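Local coordinates for odorant-binding protein 47 (Anopheles gambiae, PDB 3PM2), which binds hydrophobic odorants and is thought to aid their capture and transport through the aqueous fluid around olfactory sensory dendrites, at residues A[93-98]-A[143-148]; A[75-80]-A[98-103]; A[4-9]-A[44-49]; A[48-53]-A[111-116]. One frame throughout, in Å; residues are numbered along the deposited sequence.

Contacts 1 and 2 share helix 92-109, which meets helix 133-147 in the first and helix 74-85 in the second; their centres are about 10 Å apart, and Thr-144 and Leu-145 of contact 1 pack on Ala-99 of contact 2. Segment 44-49 of contact 3 runs into segment 48-53 of contact 4, sharing Glu-48 and Gly-49, in the loop that joins helix 27-44 to helix 55-63; the two centres are about 15 Å apart. They have a common polar neighbour, since Gln-44 and Arg-52 both bond to the carboxylate of Glu-127. Contact 3 lies about 25 Å from contact 1, centre to centre, on the opposite side of the protein's middle.

Contact 1: A[93-98]-A[143-148]; sequences NKITLD and MTLFAE
CA atoms lie 6.9 Å apart in two pairs, Ile-95 with Glu-148 and Thr-96 with Leu-145, where an early turn of helix 92-109 passes the C-terminal part of helix 133-147. The CB of Ile-95 is directed toward the other helix, and Ile-95 buries more of its surface here than any other residue of the contact. A chi1 of -65° puts CG2 anti to the backbone N, and this methyl lies on the aliphatic part of Glu-148, 3.5 Å from that residue's CB. The other branch reaches past it, so that Ile-95 CD1 lies 3.6 Å from Glu-148 O. This is a van der Waals approach of a methyl to a carbonyl. No hydrogen bond joins the segments. The Glu-148 chain is bent at chi2 (-67°), which turns the carboxylate aside and presents the methylene groups to the isoleucine.

Such helix-to-helix packing is at home in the all-helical, disulfide-braced fold of insect odorant-binding proteins. Two cross-links lie close by: Cys-103 to Cys-140 ties these same two helices together, and Cys-149, directly after Glu-148, is bonded to Cys-19.

On the buried flank Leu-145 takes over. Its CD2 branch extends to 3.8 Å from Thr-96 OG1, and the same methyl lies 4.3 Å from Ile-95 CG2, bridging the two neighbouring residues of the facing helix. The threonine hydroxyl is engaged by Trp-92 O in a hydrogen bond within its own helix, so a polar atom borders the leucine with its bonding met elsewhere. Pro-22 and Tyr-81 touch both Thr-96 and Leu-145.

Contact 2: A[75-80]-A[98-103]; sequences EALTKL and DAIDGC
Ile-100 of helix 92-109 packs on Leu-77 and Thr-78 of helix 74-85, a buried junction of two successive helices in the all-helical odorant-binding protein fold. No hydrogen bond crosses it. In the apolar part, Leu-77 and Ile-100 run past one another in opposite directions: Leu-77 CD2 lies 3.9 Å from Ile-100 CG1 and equally far from its CD1. The leucine CG stands opposite its own backbone N (chi1 174°), which carries this methyl alongside the isoleucine branch. Ile-137 also touches Leu-77, while Met-141 covers Ile-100, so helix 133-147 adds to the packing on both residues.

Polar bonds stay outside the interface. Thr-78 OG1 is hydrogen-bonded to Arg-74 O, one turn earlier in its helix, and the same arginine, through NH2, forms a salt bridge with Asp-101 OD1. Further along helix 92-109, Cys-103 is joined to Cys-140 by a disulfide.

The threonine meets the isoleucine obliquely, by van der Waals contact alone. Its OG1 is 3.8 Å from Ile-100 CG2 and 3.7 Å from Ile-100 CD1. Thr-78 CB and CG2 join in, each 4.0 Å from Ile-100 CD1, and that methyl presses in as far as the backbone, 3.8 Å from Thr-78 CA.

Contact 3: A[4-9]-A[44-49]; sequences PCLKGP and QMAMEG
Leu-6 and Met-45 form the middle of this surface contact, in which a short 3-10 segment near the N-terminus, residues 4-6, leans on the type I beta turn from Gln-44 to Met-47 that starts at the last residue of helix 27-44. Their CA atoms are 6.4 Å apart. The closer packing lies on the side of Cys-5 and Met-45. Met-45 CB is directed toward the 3-10 segment, and its side chain runs past Leu-6 in the opposite direction, so that Leu-6 CD2 rests 3.6 Å from Met-45 CB. With chi2 extended (176°), the chain carries its sulfur to the peptide of Cys-5: Met-45 SD is 3.6 Å from Cys-5 O and 3.7 Å from Cys-5 C. Nearly equal distances mean that the sulfur sits beside the carbonyl bond and not beyond the oxygen. That oxygen also accepts a hydrogen bond from Gly-8 N. Cys-5 itself is fixed by its disulfide to Cys-170, and Leu-173 at the end of the chain touches Met-45, so both chain termini gather at this spot, in keeping with the disulfide-rich C-plus class to which this odorant-binding protein belongs.

The outer side is looser. Leu-6 is exposed, and the same CD2 methyl also meets Ala-46, likewise exposed, at 4.1 Å from Ala-46 CB. No hydrogen bond crosses between the segments; polar anchorage comes from Asn-3, just ahead of the 3-10 segment, whose side chain bonds to both segments, OD1 accepting from Cys-5 N and ND2 donating to Met-45 O.

Contact 4: A[48-53]-A[111-116]; sequences EGIPRG and KDEIEA
Ile-50 and Pro-51 lay the loop between helix 27-44 and helix 55-63 against one side of the short helix 111-118, a loop-on-helix packing at the surface of the all-helical odorant-binding protein fold. The backbones are nearest at Ile-50 and Glu-113, with their CA atoms 6.8 Å apart.

Ile-50 points at the helix and straddles one turn of it with its two branches. CG2, placed opposite the backbone N by a chi1 of -62°, lies 3.7 Å from Glu-113 O. CD1, at the end of the other branch, reaches 4.0 Å from Ala-116 CB, three residues further along, which makes the one purely apolar meeting of the contact.

Pro-51 follows, its CG and CD against the Glu-113 side chain, the two side chains crossing at about a right angle. Glu-113 has CG anti to the backbone N (chi1 180°) and is extended beyond it (chi2 -177°), which brings its carboxylate to the ring: Pro-51 CG is 3.6 Å from Glu-113 OE1, and Pro-51 CD is 3.7 Å from Glu-113 CD. These are van der Waals contacts. The proline carbonyl contributes more specifically. A water donates one hydrogen bond to Pro-51 O at 2.8 Å and another to Glu-113 O at 2.9 Å, spanning the gap between loop and helix at a point where no direct hydrogen bond is made.

Arg-52 leaves the interface. Its guanidinium group is turned toward the loop containing Glu-127, and Arg-52 NH1 forms a salt bridge with Glu-127 OE1.

Contact 1: A[93-98]-A[143-148]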
loop_
_atom_site.group_PDB
_atom_site.type_symbol
_atom_site.label_atom_id
_atom_site.label_comp_id
_atom_site.label_asym_id
_atom_site.label_seq_id
_atom_site.Cartn_x
_atom_site.Cartn_y
_atom_site.Cartn_z
ATOM N N ASN A 93 -4.234 2.700 17.898
ATOM C CA ASN A 93 -4.168 4.165 17.809
ATOM C C ASN A 93 -2.736 4.644 17.562
ATOM O O ASN A 93 -2.481 5.279 16.530
ATOM C CB ASN A 93 -4.760 4.833 19.058
ATOM C CG ASN A 93 -4.799 6.330 18.946
ATOM O OD1 ASN A 93 -3.911 7.037 19.433
ATOM N ND2 ASN A 93 -5.799 6.833 18.253
ATOM N N LYS A 94 -1.808 4.302 18.493
ATOM C CA LYS A 94 -0.393 4.672 18.413
ATOM C C LYS A 94 0.315 4.010 17.249
ATOM O O LYS A 94 1.132 4.663 16.607
ATOM C CB LYS A 94 0.362 4.359 19.719
ATOM C CG LYS A 94 1.598 5.233 19.935
ATOM C CD LYS A 94 1.226 6.615 20.490
ATOM C CE LYS A 94 1.785 7.731 19.641
ATOM N NZ LYS A 94 1.024 8.996 19.826
ATOM N N ILE A 95 0.039 2.716 16.995
ATOM C CA ILE A 95 0.665 1.991 15.892
ATOM C C ILE A 95 0.335 2.710 14.582
ATOM O O ILE A 95 1.237 2.980 13.801
ATOM C CB ILE A 95 0.222 0.509 15.857
ATOM C CG1 ILE A 95 0.726 -0.260 17.112
ATOM C CG2 ILE A 95 0.704 -0.149 14.567
ATOM C CD1 ILE A 95 0.233 -1.762 17.182
ATOM N N THR A 96 -0.941 3.098 14.410
ATOM C CA THR A 96 -1.430 3.807 13.215
ATOM C C THR A 96 -0.796 5.173 13.073
ATOM O O THR A 96 -0.241 5.469 12.012
ATOM C CB THR A 96 -2.968 3.813 13.164
ATOM O OG1 THR A 96 -3.428 2.464 13.152
ATOM C CG2 THR A 96 -3.518 4.528 11.932
ATOM N N LEU A 97 -0.811 5.988 14.150
ATOM C CA LEU A 97 -0.178 7.315 14.111
ATOM C C LEU A 97 1.330 7.222 13.780
ATOM O O LEU A 97 1.800 7.965 12.926
ATOM C CB LEU A 97 -0.415 8.077 15.416
ATOM C CG LEU A 97 -1.855 8.519 15.683
ATOM C CD1 LEU A 97 -2.035 8.893 17.154
ATOM C CD2 LEU A 97 -2.246 9.716 14.805
ATOM N N ASP A 98 2.055 6.258 14.399
ATOM C CA ASP A 98 3.474 6.040 14.128
ATOM C C ASP A 98 3.690 5.608 12.669
ATOM O O ASP A 98 4.621 6.099 12.026
ATOM C CB ASP A 98 4.079 4.990 15.086
ATOM C CG ASP A 98 4.268 5.425 16.547
ATOM O OD1 ASP A 98 3.886 6.576 16.890
ATOM O OD2 ASP A 98 4.791 4.608 17.349
ATOM N N MET A 143 2.073 -2.508 4.731
ATOM C CA MET A 143 3.174 -3.371 5.201
ATOM C C MET A 143 3.505 -3.095 6.660
ATOM O O MET A 143 3.711 -4.038 7.416
ATOM C CB MET A 143 4.432 -3.195 4.325
ATOM C CG MET A 143 4.201 -3.673 2.893
ATOM S SD MET A 143 5.671 -3.453 1.823
ATOM C CE MET A 143 5.790 -1.797 1.739
ATOM N N THR A 144 3.561 -1.810 7.035
ATOM C CA THR A 144 3.895 -1.415 8.415
ATOM C C THR A 144 2.815 -1.872 9.406
ATOM O O THR A 144 3.168 -2.403 10.465
ATOM C CB THR A 144 4.138 0.103 8.510
ATOM O OG1 THR A 144 5.158 0.483 7.564
ATOM C CG2 THR A 144 4.517 0.541 9.932
ATOM N N LEU A 145 1.520 -1.634 9.091
ATOM C CA LEU A 145 0.424 -2.047 9.992
ATOM C C LEU A 145 0.447 -3.543 10.275
ATOM O O LEU A 145 0.330 -3.953 11.429
ATOM C CB LEU A 145 -0.969 -1.637 9.459
ATOM C CG LEU A 145 -1.194 -0.110 9.368
ATOM C CD1 LEU A 145 -2.428 0.211 8.479
ATOM C CD2 LEU A 145 -1.156 0.567 10.776
ATOM N N PHE A 146 0.627 -4.350 9.225
ATOM C CA PHE A 146 0.685 -5.806 9.327
ATOM C C PHE A 146 1.869 -6.276 10.190
ATOM O O PHE A 146 1.683 -7.145 11.042
ATOM C CB PHE A 146 0.737 -6.436 7.917
ATOM C CG PHE A 146 0.526 -7.934 7.873
ATOM C CD1 PHE A 146 -0.747 -8.482 8.042
ATOM C CD2 PHE A 146 1.584 -8.794 7.611
ATOM C CE1 PHE A 146 -0.956 -9.860 7.921
ATOM C CE2 PHE A 146 1.379 -10.182 7.530
ATOM C CZ PHE A 146 0.113 -10.706 7.690
ATOM N N ALA A 147 3.070 -5.686 9.979
ATOM C CA ALA A 147 4.307 -6.007 10.719
ATOM C C ALA A 147 4.248 -5.611 12.203
ATOM O O ALA A 147 4.876 -6.253 13.046
ATOM C CB ALA A 147 5.493 -5.316 10.053
ATOM N N GLU A 148 3.483 -4.564 12.524
ATOM C CA GLU A 148 3.358 -4.058 13.892
ATOM C C GLU A 148 2.266 -4.765 14.698
ATOM O O GLU A 148 2.098 -4.501 15.893
ATOM C CB GLU A 148 3.103 -2.545 13.882
ATOM C CG GLU A 148 4.269 -1.704 13.399
ATOM C CD GLU A 148 5.496 -1.691 14.277
ATOM O OE1 GLU A 148 5.444 -2.221 15.408
ATOM O OE2 GLU A 148 6.525 -1.156 13.817
#

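Contact 2: A[75-80]-A[98-103]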
loop_
_atom_site.group_PDB
_atom_site.type_symbol
_atom_site.label_atom_id
_atom_site.label_comp_id
_atom_site.label_asym_id
_atom_site.label_seq_id
_atom_site.Cartn_x
_atom_site.Cartn_y
_atom_site.Cartn_z
ATOM N N GLU A 75 -4.003 15.029 6.741
ATOM C CA GLU A 75 -5.027 15.253 7.768
ATOM C C GLU A 75 -6.234 14.340 7.534
ATOM O O GLU A 75 -6.604 13.581 8.427
ATOM C CB GLU A 75 -5.429 16.736 7.838
ATOM C CG GLU A 75 -4.322 17.658 8.352
ATOM C CD GLU A 75 -3.085 17.793 7.469
ATOM O OE1 GLU A 75 -3.228 17.774 6.221
ATOM O OE2 GLU A 75 -1.965 17.853 8.029
ATOM N N ALA A 76 -6.784 14.354 6.311
ATOM C CA ALA A 76 -7.922 13.523 5.949
ATOM C C ALA A 76 -7.562 12.038 5.975
ATOM O O ALA A 76 -8.384 11.235 6.417
ATOM C CB ALA A 76 -8.458 13.923 4.586
ATOM N N LEU A 77 -6.329 11.666 5.527
ATOM C CA LEU A 77 -5.906 10.266 5.556
ATOM C C LEU A 77 -5.856 9.760 7.002
ATOM O O LEU A 77 -6.298 8.642 7.276
ATOM C CB LEU A 77 -4.535 10.088 4.864
ATOM C CG LEU A 77 -3.916 8.687 4.962
ATOM C CD1 LEU A 77 -3.189 8.353 3.700
ATOM C CD2 LEU A 77 -2.940 8.605 6.141
ATOM N N THR A 78 -5.297 10.573 7.925
ATOM C CA THR A 78 -5.186 10.212 9.349
ATOM C C THR A 78 -6.575 10.008 9.936
ATOM O O THR A 78 -6.780 9.033 10.638
ATOM C CB THR A 78 -4.339 11.253 10.097
ATOM O OG1 THR A 78 -3.065 11.336 9.449
ATOM C CG2 THR A 78 -4.143 10.925 11.591
ATOM N N LYS A 79 -7.527 10.929 9.647
ATOM C CA LYS A 79 -8.922 10.830 10.086
ATOM C C LYS A 79 -9.563 9.493 9.656
ATOM O O LYS A 79 -10.203 8.819 10.482
ATOM C CB LYS A 79 -9.738 12.025 9.567
ATOM C CG LYS A 79 -11.090 12.182 10.254
ATOM C CD LYS A 79 -11.748 13.522 9.943
ATOM C CE LYS A 79 -13.184 13.604 10.419
ATOM N NZ LYS A 79 -14.154 13.781 9.298
ATOM N N LEU A 80 -9.352 9.089 8.389
ATOM C CA LEU A 80 -9.888 7.822 7.869
ATOM C C LEU A 80 -9.293 6.607 8.549
ATOM O O LEU A 80 -10.045 5.720 8.942
ATOM C CB LEU A 80 -9.750 7.703 6.349
ATOM C CG LEU A 80 -10.680 8.575 5.529
ATOM C CD1 LEU A 80 -10.311 8.502 4.063
ATOM C CD2 LEU A 80 -12.154 8.195 5.753
ATOM N N ASP A 98 2.055 6.258 14.399
ATOM C CA ASP A 98 3.474 6.040 14.128
ATOM C C ASP A 98 3.690 5.608 12.669
ATOM O O ASP A 98 4.621 6.099 12.026
ATOM C CB ASP A 98 4.079 4.990 15.086
ATOM C CG ASP A 98 4.268 5.425 16.547
ATOM O OD1 ASP A 98 3.886 6.576 16.890
ATOM O OD2 ASP A 98 4.791 4.608 17.349
ATOM N N ALA A 99 2.823 4.707 12.152
ATOM C CA ALA A 99 2.915 4.210 10.771
ATOM C C ALA A 99 2.764 5.366 9.762
ATOM O O ALA A 99 3.576 5.469 8.852
ATOM C CB ALA A 99 1.851 3.158 10.528
ATOM N N ILE A 100 1.794 6.270 9.987
ATOM C CA ILE A 100 1.561 7.437 9.123
ATOM C C ILE A 100 2.781 8.364 9.131
ATOM O O ILE A 100 3.241 8.783 8.067
ATOM C CB ILE A 100 0.245 8.175 9.489
ATOM C CG1 ILE A 100 -0.992 7.289 9.255
ATOM C CG2 ILE A 100 0.126 9.506 8.703
ATOM C CD1 ILE A 100 -2.270 7.798 9.933
ATOM N N ASP A 101 3.325 8.638 10.319
ATOM C CA ASP A 101 4.498 9.503 10.455
ATOM C C ASP A 101 5.693 8.921 9.686
ATOM O O ASP A 101 6.339 9.637 8.927
ATOM C CB ASP A 101 4.843 9.719 11.933
ATOM C CG ASP A 101 5.685 10.949 12.156
ATOM O OD1 ASP A 101 5.252 12.058 11.725
ATOM O OD2 ASP A 101 6.783 10.815 12.741
ATOM N N GLY A 102 5.949 7.634 9.872
ATOM C CA GLY A 102 7.068 6.955 9.221
ATOM C C GLY A 102 6.949 6.885 7.714
ATOM O O GLY A 102 7.961 7.003 7.015
ATOM N N CYS A 103 5.720 6.689 7.206
ATOM C CA CYS A 103 5.465 6.588 5.759
ATOM C C CYS A 103 5.596 7.916 5.052
ATOM O O CYS A 103 6.211 7.972 3.986
ATOM C CB CYS A 103 4.132 5.898 5.473
ATOM S SG CYS A 103 4.106 4.161 6.003
#

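Contact 3: A[4-9]-A[44-49]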
loop_
_atom_site.group_PDB
_atom_site.type_symbol
_atom_site.label_atom_id
_atom_site.label_comp_id
_atom_site.label_asym_id
_atom_site.label_seq_id
_atom_site.Cartn_x
_atom_site.Cartn_y
_atom_site.Cartn_z
ATOM N N PRO A 4 10.897 -9.301 -6.303
ATOM C CA PRO A 4 10.289 -10.367 -5.489
ATOM C C PRO A 4 8.770 -10.363 -5.555
ATOM O O PRO A 4 8.141 -11.396 -5.370
ATOM C CB PRO A 4 10.782 -10.064 -4.066
ATOM C CG PRO A 4 11.181 -8.629 -4.089
ATOM C CD PRO A 4 11.679 -8.362 -5.472
ATOM N N CYS A 5 8.189 -9.202 -5.846
ATOM C CA CYS A 5 6.745 -9.046 -5.847
ATOM C C CYS A 5 6.057 -9.637 -7.068
ATOM O O CYS A 5 4.847 -9.870 -7.043
ATOM C CB CYS A 5 6.366 -7.599 -5.560
ATOM S SG CYS A 5 7.236 -6.917 -4.114
ATOM N N LEU A 6 6.861 -10.011 -8.093
ATOM C CA LEU A 6 6.385 -10.685 -9.304
ATOM C C LEU A 6 5.854 -12.084 -8.949
ATOM O O LEU A 6 4.958 -12.578 -9.624
ATOM C CB LEU A 6 7.541 -10.810 -10.332
ATOM C CG LEU A 6 7.924 -9.576 -11.164
ATOM C CD1 LEU A 6 9.245 -9.806 -11.906
ATOM C CD2 LEU A 6 6.865 -9.254 -12.221
ATOM N N LYS A 7 6.381 -12.708 -7.862
ATOM C CA LYS A 7 5.991 -14.063 -7.464
ATOM C C LYS A 7 4.557 -14.127 -6.949
ATOM O O LYS A 7 3.938 -15.189 -6.989
ATOM C CB LYS A 7 6.951 -14.635 -6.402
ATOM C CG LYS A 7 8.424 -14.582 -6.763
ATOM C CD LYS A 7 9.262 -15.278 -5.699
ATOM C CE LYS A 7 10.583 -14.572 -5.502
ATOM N NZ LYS A 7 10.941 -14.405 -4.064
ATOM N N GLY A 8 4.059 -13.001 -6.445
ATOM C CA GLY A 8 2.744 -12.925 -5.824
ATOM C C GLY A 8 2.830 -13.511 -4.428
ATOM O O GLY A 8 3.862 -14.106 -4.090
ATOM N N PRO A 9 1.798 -13.344 -3.558
ATOM C CA PRO A 9 1.900 -13.932 -2.204
ATOM C C PRO A 9 2.123 -15.455 -2.234
ATOM O O PRO A 9 1.538 -16.096 -3.108
ATOM C CB PRO A 9 0.593 -13.530 -1.500
ATOM C CG PRO A 9 -0.262 -12.909 -2.510
ATOM C CD PRO A 9 0.514 -12.649 -3.778
ATOM N N GLN A 44 4.166 -3.337 -14.767
ATOM C CA GLN A 44 5.130 -2.348 -14.244
ATOM C C GLN A 44 6.133 -2.949 -13.247
ATOM O O GLN A 44 7.220 -2.395 -13.097
ATOM C CB GLN A 44 4.425 -1.135 -13.656
ATOM C CG GLN A 44 3.631 -0.312 -14.695
ATOM C CD GLN A 44 2.841 0.763 -14.002
ATOM O OE1 GLN A 44 2.306 0.564 -12.902
ATOM N NE2 GLN A 44 2.800 1.944 -14.604
ATOM N N MET A 45 5.810 -4.082 -12.602
ATOM C CA MET A 45 6.784 -4.753 -11.724
ATOM C C MET A 45 7.952 -5.356 -12.509
ATOM O O MET A 45 8.957 -5.718 -11.899
ATOM C CB MET A 45 6.138 -5.931 -10.991
ATOM C CG MET A 45 5.283 -5.538 -9.887
ATOM S SD MET A 45 4.574 -7.082 -9.284
ATOM C CE MET A 45 3.013 -6.452 -8.864
ATOM N N ALA A 46 7.781 -5.565 -13.831
ATOM C CA ALA A 46 8.773 -6.192 -14.705
ATOM C C ALA A 46 9.457 -5.146 -15.581
ATOM O O ALA A 46 9.878 -5.446 -16.709
ATOM C CB ALA A 46 8.088 -7.253 -15.576
ATOM N N MET A 47 9.570 -3.914 -15.072
ATOM C CA MET A 47 10.212 -2.835 -15.822
ATOM C C MET A 47 11.327 -2.238 -14.998
ATOM O O MET A 47 11.159 -1.996 -13.808
ATOM C CB MET A 47 9.212 -1.779 -16.278
ATOM C CG MET A 47 8.228 -2.322 -17.315
ATOM S SD MET A 47 6.797 -1.272 -17.474
ATOM C CE MET A 47 7.494 -0.012 -18.420
ATOM N N GLU A 48 12.482 -2.066 -15.613
ATOM C CA GLU A 48 13.645 -1.540 -14.906
ATOM C C GLU A 48 13.579 -0.023 -14.803
ATOM O O GLU A 48 12.710 0.603 -15.410
ATOM C CB GLU A 48 14.940 -1.968 -15.600
ATOM C CG GLU A 48 15.200 -1.291 -16.927
ATOM C CD GLU A 48 16.424 -1.781 -17.672
ATOM O OE1 GLU A 48 17.172 -2.629 -17.134
ATOM O OE2 GLU A 48 16.618 -1.324 -18.819
ATOM N N GLY A 49 14.529 0.547 -14.062
ATOM C CA GLY A 49 14.640 1.990 -13.913
ATOM C C GLY A 49 13.838 2.553 -12.762
ATOM O O GLY A 49 13.607 1.892 -11.751
#

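Contact 4: A[48-53]-A[111-116]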
loop_
_atom_site.group_PDB
_atom_site.type_symbol
_atom_site.label_atom_id
_atom_site.label_comp_id
_atom_site.label_asym_id
_atom_site.label_seq_id
_atom_site.Cartn_x
_atom_site.Cartn_y
_atom_site.Cartn_z
ATOM N N GLU A 48 12.482 -2.066 -15.613
ATOM C CA GLU A 48 13.645 -1.540 -14.906
ATOM C C GLU A 48 13.579 -0.023 -14.803
ATOM O O GLU A 48 12.710 0.603 -15.410
ATOM C CB GLU A 48 14.940 -1.968 -15.600
ATOM C CG GLU A 48 15.200 -1.291 -16.927
ATOM C CD GLU A 48 16.424 -1.781 -17.672
ATOM O OE1 GLU A 48 17.172 -2.629 -17.134
ATOM O OE2 GLU A 48 16.618 -1.324 -18.819
ATOM N N GLY A 49 14.529 0.547 -14.062
ATOM C CA GLY A 49 14.640 1.990 -13.913
ATOM C C GLY A 49 13.838 2.553 -12.762
ATOM O O GLY A 49 13.607 1.892 -11.751
ATOM N N ILE A 50 13.474 3.820 -12.882
ATOM C CA ILE A 50 12.746 4.525 -11.827
ATOM C C ILE A 50 11.413 3.813 -11.529
ATOM O O ILE A 50 10.719 3.461 -12.504
ATOM C CB ILE A 50 12.529 5.988 -12.282
ATOM C CG1 ILE A 50 13.898 6.690 -12.466
ATOM C CG2 ILE A 50 11.605 6.770 -11.321
ATOM C CD1 ILE A 50 13.833 7.884 -13.355
ATOM N N PRO A 51 11.084 3.538 -10.223
ATOM C CA PRO A 51 9.803 2.873 -9.895
ATOM C C PRO A 51 8.620 3.602 -10.537
ATOM O O PRO A 51 8.600 4.824 -10.593
ATOM C CB PRO A 51 9.748 2.942 -8.367
ATOM C CG PRO A 51 11.213 2.906 -7.957
ATOM C CD PRO A 51 11.845 3.830 -8.985
ATOM N N ARG A 52 7.694 2.833 -11.135
ATOM C CA ARG A 52 6.557 3.433 -11.840
ATOM C C ARG A 52 5.407 3.506 -10.845
ATOM O O ARG A 52 5.200 2.550 -10.095
ATOM C CB ARG A 52 6.175 2.578 -13.091
ATOM C CG ARG A 52 7.367 2.244 -13.990
ATOM C CD ARG A 52 7.007 2.153 -15.464
ATOM N NE ARG A 52 8.147 2.643 -16.217
ATOM C CZ ARG A 52 8.103 3.375 -17.321
ATOM N NH1 ARG A 52 6.942 3.643 -17.912
ATOM N NH2 ARG A 52 9.228 3.774 -17.892
ATOM N N GLY A 53 4.675 4.630 -10.842
ATOM C CA GLY A 53 3.559 4.868 -9.929
ATOM C C GLY A 53 2.476 3.817 -10.017
ATOM O O GLY A 53 2.122 3.368 -11.111
ATOM N N LYS A 111 11.509 12.042 -2.424
ATOM C CA LYS A 111 10.820 13.069 -3.208
ATOM C C LYS A 111 11.337 13.123 -4.651
ATOM O O LYS A 111 10.537 13.133 -5.564
ATOM C CB LYS A 111 11.035 14.454 -2.572
ATOM C CG LYS A 111 9.807 15.053 -1.934
ATOM C CD LYS A 111 10.089 16.447 -1.367
ATOM C CE LYS A 111 8.859 17.063 -0.732
ATOM N NZ LYS A 111 7.851 17.494 -1.743
ATOM N N ASP A 112 12.660 13.165 -4.868
ATOM C CA ASP A 112 13.184 13.271 -6.237
ATOM C C ASP A 112 12.827 12.093 -7.140
ATOM O O ASP A 112 12.390 12.298 -8.284
ATOM C CB ASP A 112 14.675 13.600 -6.223
ATOM C CG ASP A 112 14.940 15.006 -5.677
ATOM O OD1 ASP A 112 14.039 15.881 -5.798
ATOM O OD2 ASP A 112 16.042 15.237 -5.149
ATOM N N GLU A 113 12.940 10.877 -6.606
ATOM C CA GLU A 113 12.583 9.644 -7.318
ATOM C C GLU A 113 11.079 9.616 -7.607
ATOM O O GLU A 113 10.677 9.308 -8.732
ATOM C CB GLU A 113 12.989 8.452 -6.475
ATOM C CG GLU A 113 12.664 7.121 -7.116
ATOM C CD GLU A 113 13.032 5.982 -6.198
ATOM O OE1 GLU A 113 12.131 5.442 -5.518
ATOM O OE2 GLU A 113 14.240 5.674 -6.109
ATOM N N ILE A 114 10.256 9.995 -6.604
ATOM C CA ILE A 114 8.796 10.062 -6.790
ATOM C C ILE A 114 8.459 11.068 -7.908
ATOM O O ILE A 114 7.689 10.746 -8.803
ATOM C CB ILE A 114 8.101 10.409 -5.445
ATOM C CG1 ILE A 114 8.191 9.202 -4.462
ATOM C CG2 ILE A 114 6.629 10.842 -5.676
ATOM C CD1 ILE A 114 7.721 9.487 -2.977
ATOM N N GLU A 115 9.038 12.280 -7.845
ATOM C CA GLU A 115 8.828 13.299 -8.857
ATOM C C GLU A 115 9.252 12.891 -10.267
ATOM O O GLU A 115 8.550 13.193 -11.231
ATOM C CB GLU A 115 9.428 14.635 -8.426
ATOM C CG GLU A 115 8.602 15.305 -7.332
ATOM C CD GLU A 115 7.090 15.254 -7.501
ATOM O OE1 GLU A 115 6.576 15.752 -8.531
ATOM O OE2 GLU A 115 6.421 14.684 -6.609
ATOM N N ALA A 116 10.349 12.144 -10.382
ATOM C CA ALA A 116 10.826 11.635 -11.667
ATOM C C ALA A 116 9.879 10.565 -12.199
ATOM O O ALA A 116 9.558 10.570 -13.389
ATOM C CB ALA A 116 12.217 11.086 -11.519
HETATM O O HOH W 1 9.221 6.829 -8.714
#